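Putative SAM-dependent O-methyltranferase (Podospora anserina, PDB 4YMH) binds S-adenosyl-L-homocysteine and probably transfers methyl groups from S-adenosylmethionine to hydroxyl oxygens, as a member of the cation-dependent O-methyltransferase family. Local coordinates at residues L81-G86 / L140-A145; N129-L134 / A151-T156; G178-P183 / Q202-F207. All coordinates share one frame; numbering follows the deposited sequence.

Interaction 1: residues L81-G86 / L140-A145. With SAH (S-adenosyl-L-homocysteine), chain E.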
loop_
_atom_site.group_PDB
_atom_site.type_symbol
_atom_site.label_atom_id
_atom_site.label_comp_id
_atom_site.label_asym_id
_atom_site.label_seq_id
_atom_site.Cartn_x
_atom_site.Cartn_y
_atom_site.Cartn_z
ATOM N N LEU A 81 16.574 7.170 -8.276
ATOM C CA LEU A 81 16.712 8.495 -7.688
ATOM C C LEU A 81 15.643 8.739 -6.616
ATOM O O LEU A 81 15.892 9.471 -5.646
ATOM C CB LEU A 81 16.654 9.583 -8.766
ATOM C CG LEU A 81 17.878 9.600 -9.701
ATOM C CD1 LEU A 81 17.654 10.522 -10.903
ATOM C CD2 LEU A 81 19.132 10.013 -8.934
ATOM N N ALA A 82 14.467 8.130 -6.781
ATOM C CA ALA A 82 13.464 8.192 -5.713
ATOM C C ALA A 82 13.986 7.531 -4.433
ATOM O O ALA A 82 13.902 8.116 -3.348
ATOM C CB ALA A 82 12.150 7.536 -6.147
ATOM N N TRP A 83 14.524 6.317 -4.558
ATOM C CA TRP A 83 15.109 5.625 -3.402
ATOM C C TRP A 83 16.231 6.447 -2.769
ATOM O O TRP A 83 16.352 6.550 -1.532
ATOM C CB TRP A 83 15.654 4.243 -3.810
ATOM C CG TRP A 83 14.637 3.299 -4.412
ATOM C CD1 TRP A 83 14.750 2.625 -5.598
ATOM C CD2 TRP A 83 13.368 2.924 -3.862
ATOM N NE1 TRP A 83 13.630 1.863 -5.819
ATOM C CE2 TRP A 83 12.766 2.029 -4.769
ATOM C CE3 TRP A 83 12.678 3.259 -2.687
ATOM C CZ2 TRP A 83 11.508 1.464 -4.541
ATOM C CZ3 TRP A 83 11.435 2.703 -2.466
ATOM C CH2 TRP A 83 10.861 1.808 -3.388
ATOM N N TYR A 84 17.066 7.017 -3.636
ATOM C CA TYR A 84 18.152 7.898 -3.216
ATOM C C TYR A 84 17.613 9.042 -2.356
ATOM O O TYR A 84 18.118 9.303 -1.250
ATOM C CB TYR A 84 18.906 8.425 -4.456
ATOM C CG TYR A 84 20.039 9.393 -4.149
ATOM C CD1 TYR A 84 21.301 8.929 -3.794
ATOM C CD2 TYR A 84 19.842 10.763 -4.212
ATOM C CE1 TYR A 84 22.334 9.806 -3.506
ATOM C CE2 TYR A 84 20.873 11.657 -3.921
ATOM C CZ TYR A 84 22.117 11.171 -3.571
ATOM O OH TYR A 84 23.143 12.046 -3.290
ATOM N N GLU A 85 16.565 9.704 -2.837
ATOM C CA GLU A 85 15.979 10.811 -2.079
ATOM C C GLU A 85 15.428 10.327 -0.738
ATOM O O GLU A 85 15.519 11.028 0.283
ATOM C CB GLU A 85 14.860 11.494 -2.879
ATOM C CG GLU A 85 15.329 12.378 -4.045
ATOM C CD GLU A 85 15.993 13.677 -3.602
ATOM O OE1 GLU A 85 16.034 13.969 -2.382
ATOM O OE2 GLU A 85 16.468 14.418 -4.489
ATOM N N GLY A 86 14.856 9.127 -0.741
ATOM C CA GLY A 86 14.239 8.603 0.466
ATOM C C GLY A 86 15.228 8.096 1.496
ATOM O O GLY A 86 14.841 7.784 2.623
ATOM N N LEU A 140 15.086 -3.657 1.295
ATOM C CA LEU A 140 14.011 -3.371 0.353
ATOM C C LEU A 140 14.470 -3.749 -1.031
ATOM O O LEU A 140 15.567 -3.373 -1.462
ATOM C CB LEU A 140 13.587 -1.899 0.404
ATOM C CG LEU A 140 12.339 -1.530 -0.412
ATOM C CD1 LEU A 140 11.621 -0.352 0.214
ATOM C CD2 LEU A 140 12.659 -1.222 -1.891
ATOM N N ILE A 141 13.632 -4.520 -1.716
ATOM C CA ILE A 141 13.928 -4.942 -3.073
ATOM C C ILE A 141 12.765 -4.574 -3.994
ATOM O O ILE A 141 11.635 -4.956 -3.746
ATOM C CB ILE A 141 14.190 -6.469 -3.136
ATOM C CG1 ILE A 141 15.309 -6.841 -2.148
ATOM C CG2 ILE A 141 14.546 -6.878 -4.557
ATOM C CD1 ILE A 141 15.701 -8.306 -2.149
ATOM N N PHE A 142 13.047 -3.807 -5.035
ATOM C CA PHE A 142 12.045 -3.353 -5.991
ATOM C C PHE A 142 12.221 -4.102 -7.310
ATOM O O PHE A 142 13.221 -3.899 -7.992
ATOM C CB PHE A 142 12.188 -1.836 -6.197
ATOM C CG PHE A 142 11.119 -1.213 -7.073
ATOM C CD1 PHE A 142 9.767 -1.419 -6.811
ATOM C CD2 PHE A 142 11.478 -0.364 -8.116
ATOM C CE1 PHE A 142 8.782 -0.818 -7.600
ATOM C CE2 PHE A 142 10.509 0.246 -8.909
ATOM C CZ PHE A 142 9.153 0.011 -8.652
ATOM N N VAL A 143 11.252 -4.945 -7.680
ATOM C CA VAL A 143 11.319 -5.735 -8.915
ATOM C C VAL A 143 10.487 -5.072 -9.999
ATOM O O VAL A 143 9.262 -5.004 -9.891
ATOM C CB VAL A 143 10.807 -7.173 -8.698
ATOM C CG1 VAL A 143 10.982 -8.024 -9.979
ATOM C CG2 VAL A 143 11.528 -7.792 -7.539
ATOM N N ASP A 144 11.142 -4.572 -11.039
ATOM C CA ASP A 144 10.436 -3.804 -12.047
ATOM C C ASP A 144 11.056 -4.029 -13.425
ATOM O O ASP A 144 11.100 -3.113 -14.225
ATOM C CB ASP A 144 10.459 -2.317 -11.660
ATOM C CG ASP A 144 9.485 -1.458 -12.472
ATOM O OD1 ASP A 144 8.537 -1.995 -13.080
ATOM O OD2 ASP A 144 9.687 -0.225 -12.508
ATOM N N ALA A 145 11.538 -5.242 -13.693
ATOM C CA ALA A 145 12.211 -5.539 -14.970
ATOM C C ALA A 145 11.321 -6.342 -15.934
ATOM O O ALA A 145 10.115 -6.095 -16.019
ATOM C CB ALA A 145 13.514 -6.280 -14.714
HETATM N N SAH E . 12.152 1.167 -12.578
HETATM C CA SAH E . 11.995 2.138 -13.624
HETATM C CB SAH E . 11.409 1.514 -14.887
HETATM C CG SAH E . 11.906 0.124 -15.275
HETATM S SD SAH E . 11.264 -0.353 -16.836
HETATM C C SAH E . 11.101 3.267 -13.188
HETATM O O SAH E . 11.154 4.331 -13.759
HETATM O OXT SAH E . 10.324 3.086 -12.263
HETATM C "C5'" SAH E . 12.037 -1.915 -16.939
HETATM C "C4'" SAH E . 13.532 -1.865 -17.213
HETATM O "O4'" SAH E . 14.077 -3.165 -17.081
HETATM C "C3'" SAH E . 13.855 -1.431 -18.622
HETATM O "O3'" SAH E . 14.763 -0.355 -18.621
HETATM C "C2'" SAH E . 14.482 -2.644 -19.259
HETATM O "O2'" SAH E . 15.428 -2.338 -20.233
HETATM C "C1'" SAH E . 15.032 -3.411 -18.081
HETATM N N9 SAH E . 15.139 -4.858 -18.316
HETATM C C8 SAH E . 14.316 -5.633 -18.998
HETATM N N7 SAH E . 14.730 -6.888 -18.986
HETATM C C5 SAH E . 15.834 -6.929 -18.281
HETATM C C6 SAH E . 16.785 -7.956 -17.862
HETATM N N6 SAH E . 16.584 -9.197 -18.243
HETATM N N1 SAH E . 17.821 -7.608 -17.103
HETATM C C2 SAH E . 17.983 -6.344 -16.726
HETATM N N3 SAH E . 17.167 -5.362 -17.056
HETATM C C4 SAH E . 16.093 -5.592 -17.821
#
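Trp83, on helix 78-86, lays its indole against Leu140 and Phe142 of strand 138-143, and aromatic and aliphatic contacts account for everything that crosses between helix and strand. The aromatic part is a T-shaped pair: the six-membered ring of Trp83 turns its edge to the face of the Phe142 ring, with the planes at 72° and the centroids 5.5 Å apart. CZ2 of Trp83 leads, standing 3.7 Å from CG of Phe142, while NE1 of the indole lies beside CD2 of the same phenyl ring. NE1 finds a weak hydrogen bond outside the pair, to Glu71 on strand 68-72.

The aliphatic part is a CH-pi contact. CD2 of Leu140 sits over one face of the indole, 4.0 Å from the centroid of its six-membered ring and 18° off the normal. Leu140 and Phe142 are two residues apart on the strand; both side chains leave on the helix side and meet the same indole, one over its face and one at its edge. Met57 and Ile69 pack against Trp83 as well, tying the contact to helix 51-64 and to the neighbouring strand.

The polar part begins where the strand ends. Asp144 accepts a hydrogen bond at OD2 from the amino N of S-adenosyl-L-homocysteine, 2.8 Å away; with CG anti to the backbone N (chi1 -167°), the carboxylate extends toward that end of the ligand. Lys147 forms a long, weak ion pair with OD1 of Asp144. Here ring and methyl contacts join helix to strand, while the polar chemistry follows at the strand's carboxyl end, where ligands are commonly bound in Rossmann-like folds, and one directional bond anchors the amino end of the ligand.

Interaction 2: residues N129-L134 / A151-T156. With SAH (S-adenosyl-L-homocysteine), chain E.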
loop_
_atom_site.group_PDB
_atom_site.type_symbol
_atom_site.label_atom_id
_atom_site.label_comp_id
_atom_site.label_asym_id
_atom_site.label_seq_id
_atom_site.Cartn_x
_atom_site.Cartn_y
_atom_site.Cartn_z
ATOM N N ASN A 129 21.507 -13.242 -14.455
ATOM C CA ASN A 129 22.847 -13.651 -14.017
ATOM C C ASN A 129 23.482 -12.745 -12.956
ATOM O O ASN A 129 24.054 -13.240 -11.993
ATOM C CB ASN A 129 23.808 -13.759 -15.202
ATOM C CG ASN A 129 23.187 -14.455 -16.399
ATOM O OD1 ASN A 129 22.878 -15.646 -16.342
ATOM N ND2 ASN A 129 23.085 -13.744 -17.513
ATOM N N THR A 130 23.371 -11.429 -13.105
ATOM C CA THR A 130 24.052 -10.532 -12.157
ATOM C C THR A 130 23.446 -10.607 -10.760
ATOM O O THR A 130 24.172 -10.506 -9.779
ATOM C CB THR A 130 24.047 -9.064 -12.630
ATOM O OG1 THR A 130 22.701 -8.608 -12.759
ATOM C CG2 THR A 130 24.756 -8.937 -13.984
ATOM N N LEU A 131 22.132 -10.806 -10.666
ATOM C CA LEU A 131 21.465 -10.922 -9.361
ATOM C C LEU A 131 22.105 -12.027 -8.514
ATOM O O LEU A 131 22.268 -11.869 -7.307
ATOM C CB LEU A 131 19.962 -11.190 -9.531
ATOM C CG LEU A 131 19.121 -11.466 -8.276
ATOM C CD1 LEU A 131 19.065 -10.238 -7.371
ATOM C CD2 LEU A 131 17.704 -11.906 -8.669
ATOM N N LYS A 132 22.503 -13.126 -9.148
ATOM C CA LYS A 132 23.148 -14.228 -8.425
ATOM C C LYS A 132 24.525 -13.856 -7.875
ATOM O O LYS A 132 25.012 -14.485 -6.934
ATOM C CB LYS A 132 23.278 -15.461 -9.322
ATOM C CG LYS A 132 21.946 -16.052 -9.728
ATOM C CD LYS A 132 22.113 -17.250 -10.647
ATOM C CE LYS A 132 20.751 -17.695 -11.156
ATOM N NZ LYS A 132 20.811 -18.985 -11.884
ATOM N N THR A 133 25.151 -12.837 -8.453
ATOM C CA THR A 133 26.488 -12.436 -8.022
ATOM C C THR A 133 26.460 -11.505 -6.815
ATOM O O THR A 133 27.491 -11.251 -6.205
ATOM C CB THR A 133 27.253 -11.715 -9.130
ATOM O OG1 THR A 133 26.631 -10.448 -9.375
ATOM C CG2 THR A 133 27.255 -12.538 -10.394
ATOM N N LEU A 134 25.289 -10.975 -6.485
ATOM C CA LEU A 134 25.199 -10.040 -5.369
ATOM C C LEU A 134 25.476 -10.728 -4.033
ATOM O O LEU A 134 25.183 -11.912 -3.865
ATOM C CB LEU A 134 23.834 -9.373 -5.348
ATOM C CG LEU A 134 23.490 -8.554 -6.593
ATOM C CD1 LEU A 134 22.195 -7.795 -6.378
ATOM C CD2 LEU A 134 24.648 -7.612 -6.968
ATOM N N ALA A 151 9.440 -14.408 -11.421
ATOM C CA ALA A 151 9.482 -15.641 -10.639
ATOM C C ALA A 151 10.932 -16.030 -10.381
ATOM O O ALA A 151 11.339 -16.243 -9.224
ATOM C CB ALA A 151 8.737 -16.753 -11.342
ATOM N N GLY A 152 11.729 -16.019 -11.448
ATOM C CA GLY A 152 13.130 -16.398 -11.338
ATOM C C GLY A 152 13.864 -15.489 -10.364
ATOM O O GLY A 152 14.615 -15.959 -9.483
ATOM N N TYR A 153 13.592 -14.190 -10.472
ATOM C CA TYR A 153 14.266 -13.229 -9.605
ATOM C C TYR A 153 13.937 -13.535 -8.144
ATOM O O TYR A 153 14.842 -13.639 -7.291
ATOM C CB TYR A 153 13.864 -11.798 -9.954
ATOM C CG TYR A 153 14.311 -11.360 -11.327
ATOM C CD1 TYR A 153 15.549 -11.752 -11.835
ATOM C CD2 TYR A 153 13.498 -10.564 -12.125
ATOM C CE1 TYR A 153 15.973 -11.354 -13.095
ATOM C CE2 TYR A 153 13.914 -10.161 -13.399
ATOM C CZ TYR A 153 15.149 -10.566 -13.875
ATOM O OH TYR A 153 15.579 -10.177 -15.130
ATOM N N VAL A 154 12.652 -13.741 -7.871
ATOM C CA VAL A 154 12.240 -13.908 -6.479
ATOM C C VAL A 154 12.861 -15.201 -5.976
ATOM O O VAL A 154 13.362 -15.264 -4.842
ATOM C CB VAL A 154 10.700 -13.918 -6.316
ATOM C CG1 VAL A 154 10.310 -14.388 -4.915
ATOM C CG2 VAL A 154 10.125 -12.528 -6.576
ATOM N N LYS A 155 12.923 -16.207 -6.849
ATOM C CA LYS A 155 13.483 -17.484 -6.424
ATOM C C LYS A 155 14.940 -17.282 -5.986
ATOM O O LYS A 155 15.341 -17.707 -4.890
ATOM C CB LYS A 155 13.389 -18.521 -7.551
ATOM C CG LYS A 155 13.898 -19.892 -7.182
ATOM C CD LYS A 155 13.884 -20.804 -8.394
ATOM C CE LYS A 155 14.634 -22.095 -8.129
ATOM N NZ LYS A 155 14.026 -22.778 -6.965
ATOM N N THR A 156 15.701 -16.571 -6.817
ATOM C CA THR A 156 17.110 -16.347 -6.528
ATOM C C THR A 156 17.195 -15.611 -5.207
ATOM O O THR A 156 17.946 -16.007 -4.299
ATOM C CB THR A 156 17.808 -15.547 -7.651
ATOM O OG1 THR A 156 17.917 -16.368 -8.823
ATOM C CG2 THR A 156 19.215 -15.111 -7.234
HETATM N N SAH E . 12.152 1.167 -12.578
HETATM C CA SAH E . 11.995 2.138 -13.624
HETATM C CB SAH E . 11.409 1.514 -14.887
HETATM C CG SAH E . 11.906 0.124 -15.275
HETATM S SD SAH E . 11.264 -0.353 -16.836
HETATM C C SAH E . 11.101 3.267 -13.188
HETATM O O SAH E . 11.154 4.331 -13.759
HETATM O OXT SAH E . 10.324 3.086 -12.263
HETATM C "C5'" SAH E . 12.037 -1.915 -16.939
HETATM C "C4'" SAH E . 13.532 -1.865 -17.213
HETATM O "O4'" SAH E . 14.077 -3.165 -17.081
HETATM C "C3'" SAH E . 13.855 -1.431 -18.622
HETATM O "O3'" SAH E . 14.763 -0.355 -18.621
HETATM C "C2'" SAH E . 14.482 -2.644 -19.259
HETATM O "O2'" SAH E . 15.428 -2.338 -20.233
HETATM C "C1'" SAH E . 15.032 -3.411 -18.081
HETATM N N9 SAH E . 15.139 -4.858 -18.316
HETATM C C8 SAH E . 14.316 -5.633 -18.998
HETATM N N7 SAH E . 14.730 -6.888 -18.986
HETATM C C5 SAH E . 15.834 -6.929 -18.281
HETATM C C6 SAH E . 16.785 -7.956 -17.862
HETATM N N6 SAH E . 16.584 -9.197 -18.243
HETATM N N1 SAH E . 17.821 -7.608 -17.103
HETATM C C2 SAH E . 17.983 -6.344 -16.726
HETATM N N3 SAH E . 17.167 -5.362 -17.056
HETATM C C4 SAH E . 16.093 -5.592 -17.821
#
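Two neighbouring helices on one face of the Rossmann-like sheet, 127-133 and 150-159, meet through Leu131 and Lys132 on the first and Tyr153 and Thr156 on the second. Their short segments run nearly parallel, at 12°, but their axes come no nearer than 10.1 Å, and side chains bridge the gap.

Leu131 is the main bridge. A chi1 of 175° swings its CG away from the backbone N and carries CD2 across to the second helix, where it rests 3.6 Å from the backbone O of Tyr153 and 3.8 Å from CB of Thr156. The same methyl approaches CD1 of the Tyr153 ring obliquely. Leu131 and Thr156 point at each other's helix and pass flank to flank, so that CG2 of Thr156 comes alongside CG of Leu131. Nearer the solvent, the extended chain of Lys132 runs across the threonine, with CG of Lys132 3.8 Å from CG2 of Thr156.

Tyr153 turns its polar end to the cofactor. Its OH stands 3.4 Å from N6 of the adenine and is hydrogen-bonded to Asn146, with a weaker bond to Glu128. Parallel helices linked through an intervening strand, here 138-143, are typical of Rossmann-like folds, among them the class I methyltransferases, and the second helix also lines the adenine end of the pocket.

Interaction 3: residues G178-P183 / Q202-F207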
loop_
_atom_site.group_PDB
_atom_site.type_symbol
_atom_site.label_atom_id
_atom_site.label_comp_id
_atom_site.label_asym_id
_atom_site.label_seq_id
_atom_site.Cartn_x
_atom_site.Cartn_y
_atom_site.Cartn_z
ATOM N N GLY A 178 -4.310 -5.108 -16.068
ATOM C CA GLY A 178 -5.519 -5.869 -15.827
ATOM C C GLY A 178 -5.466 -7.214 -16.530
ATOM O O GLY A 178 -6.194 -8.129 -16.191
ATOM N N LEU A 179 -4.561 -7.357 -17.492
ATOM C CA LEU A 179 -4.571 -8.560 -18.320
ATOM C C LEU A 179 -4.004 -9.794 -17.614
ATOM O O LEU A 179 -4.240 -10.931 -18.062
ATOM C CB LEU A 179 -3.817 -8.301 -19.634
ATOM C CG LEU A 179 -4.383 -7.168 -20.504
ATOM C CD1 LEU A 179 -3.680 -7.139 -21.877
ATOM C CD2 LEU A 179 -5.888 -7.295 -20.681
ATOM N N THR A 180 -3.293 -9.591 -16.505
ATOM C CA THR A 180 -2.884 -10.719 -15.659
ATOM C C THR A 180 -4.103 -11.485 -15.154
ATOM O O THR A 180 -4.105 -12.722 -15.071
ATOM C CB THR A 180 -2.038 -10.241 -14.447
ATOM O OG1 THR A 180 -0.791 -9.723 -14.919
ATOM C CG2 THR A 180 -1.775 -11.388 -13.482
ATOM N N ILE A 181 -5.160 -10.750 -14.833
ATOM C CA ILE A 181 -6.371 -11.369 -14.307
ATOM C C ILE A 181 -7.148 -12.082 -15.433
ATOM O O ILE A 181 -7.642 -13.195 -15.267
ATOM C CB ILE A 181 -7.270 -10.327 -13.587
ATOM C CG1 ILE A 181 -6.529 -9.704 -12.404
ATOM C CG2 ILE A 181 -8.564 -10.996 -13.083
ATOM C CD1 ILE A 181 -5.625 -8.504 -12.767
ATOM N N GLY A 182 -7.231 -11.456 -16.594
ATOM C CA GLY A 182 -7.865 -12.103 -17.746
ATOM C C GLY A 182 -7.730 -11.220 -18.958
ATOM O O GLY A 182 -7.598 -10.005 -18.823
ATOM N N PRO A 183 -7.761 -11.812 -20.161
ATOM C CA PRO A 183 -7.521 -11.001 -21.353
ATOM C C PRO A 183 -8.629 -9.987 -21.620
ATOM O O PRO A 183 -8.384 -9.056 -22.399
ATOM C CB PRO A 183 -7.452 -12.047 -22.479
ATOM C CG PRO A 183 -8.260 -13.191 -21.960
ATOM C CD PRO A 183 -7.955 -13.235 -20.488
ATOM N N GLN A 202 0.121 -13.329 -18.841
ATOM C CA GLN A 202 0.221 -14.783 -18.686
ATOM C C GLN A 202 1.403 -15.151 -17.785
ATOM O O GLN A 202 1.281 -16.009 -16.873
ATOM C CB GLN A 202 0.347 -15.461 -20.057
ATOM C CG GLN A 202 -0.892 -15.232 -20.906
ATOM C CD GLN A 202 -0.658 -15.499 -22.381
ATOM O OE1 GLN A 202 0.392 -16.011 -22.779
ATOM N NE2 GLN A 202 -1.639 -15.148 -23.203
ATOM N N ALA A 203 2.547 -14.501 -18.033
ATOM C CA ALA A 203 3.721 -14.777 -17.205
ATOM C C ALA A 203 3.485 -14.369 -15.733
ATOM O O ALA A 203 3.873 -15.072 -14.792
ATOM C CB ALA A 203 4.959 -14.066 -17.773
ATOM N N LEU A 204 2.831 -13.232 -15.545
ATOM C CA LEU A 204 2.623 -12.678 -14.212
ATOM C C LEU A 204 1.574 -13.460 -13.435
ATOM O O LEU A 204 1.621 -13.520 -12.202
ATOM C CB LEU A 204 2.233 -11.207 -14.315
ATOM C CG LEU A 204 3.448 -10.335 -14.654
ATOM C CD1 LEU A 204 3.028 -8.948 -15.142
ATOM C CD2 LEU A 204 4.371 -10.231 -13.440
ATOM N N ASP A 205 0.641 -14.076 -14.155
ATOM C CA ASP A 205 -0.336 -14.938 -13.505
ATOM C C ASP A 205 0.376 -16.194 -12.990
ATOM O O ASP A 205 0.150 -16.636 -11.846
ATOM C CB ASP A 205 -1.468 -15.301 -14.469
ATOM C CG ASP A 205 -2.399 -16.358 -13.907
ATOM O OD1 ASP A 205 -3.018 -16.136 -12.838
ATOM O OD2 ASP A 205 -2.488 -17.435 -14.537
ATOM N N LYS A 206 1.246 -16.771 -13.820
ATOM C CA LYS A 206 2.026 -17.916 -13.336
ATOM C C LYS A 206 2.912 -17.544 -12.123
ATOM O O LYS A 206 3.019 -18.305 -11.159
ATOM C CB LYS A 206 2.891 -18.482 -14.465
ATOM C CG LYS A 206 2.088 -19.178 -15.559
ATOM C CD LYS A 206 3.009 -19.889 -16.538
ATOM C CE LYS A 206 2.216 -20.695 -17.564
ATOM N NZ LYS A 206 1.616 -19.823 -18.610
ATOM N N PHE A 207 3.538 -16.374 -12.202
ATOM C CA PHE A 207 4.353 -15.818 -11.117
ATOM C C PHE A 207 3.554 -15.764 -9.810
ATOM O O PHE A 207 3.962 -16.322 -8.766
ATOM C CB PHE A 207 4.844 -14.425 -11.511
ATOM C CG PHE A 207 5.432 -13.614 -10.366
ATOM C CD1 PHE A 207 6.603 -14.014 -9.741
ATOM C CD2 PHE A 207 4.822 -12.438 -9.946
ATOM C CE1 PHE A 207 7.161 -13.253 -8.694
ATOM C CE2 PHE A 207 5.364 -11.682 -8.900
ATOM C CZ PHE A 207 6.540 -12.096 -8.283
#
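Thr180 meets helix 194-212 at Leu204 and Asp205, placing one branch of its side chain against each. OG1 rests 3.4 Å from CB of Leu204, with CD1 of the leucine somewhat farther off, the hydroxyl coming in from the side of the leucine's chain. This hydroxyl has its polar partner in the loop itself: it is hydrogen-bonded to the backbone O of Val174, which ties the start of the loop to the residue that reaches the helix. The methyl takes the other direction. A chi1 of -67° sets OG1 beside the backbone N and leaves CG2 trans to it, over the helix backbone, 3.7 Å from N and 3.8 Å from CA of Asp205.

The loop in question follows strand 167-171 and packs on the helix it leads into, 194-212, as an excursion from the Rossmann-like core. Residues 179-181 coil like a helix but lack its full bonding pattern.

Asp205 returns the contact through its backbone-proximal carbon, CB lying 3.7 Å from the O of Thr180. Its carboxylate looks to the dimer: OD1 is hydrogen-bonded to Tyr19 of the second subunit, whose side chain also packs on Thr180 and Ile181. A glycine in place of Thr180 would probably leave the O of Val174 without its hydroxyl partner and open a gap over the backbone of Asp205. Leu204, besides packing on OG1 of Thr180, touches Tyr150 of helix 150-159 and Lys147.

Overall arrangement
The three contacts run from the core of the fold to the subunit boundary. Interaction 1 lies deepest, joins a helix to the central sheet and relies on rings and methyls. Interaction 2, partly buried, joins two helices through a leucine and a threonine, with a lysine at its solvent side. It shares the cofactor with interaction 1 and touches it where Ala145 and Val143 pack on Tyr153. Interaction 3, a loop on a helix, is also buried but lies about 17 Å from the chain centre, beside the second subunit; its link to interaction 2 is Phe207 against Ala151 and Val154. None has a hydrogen bond assigned between its segments; several polar ends find partners outside: cofactor, loop carbonyl or second subunit.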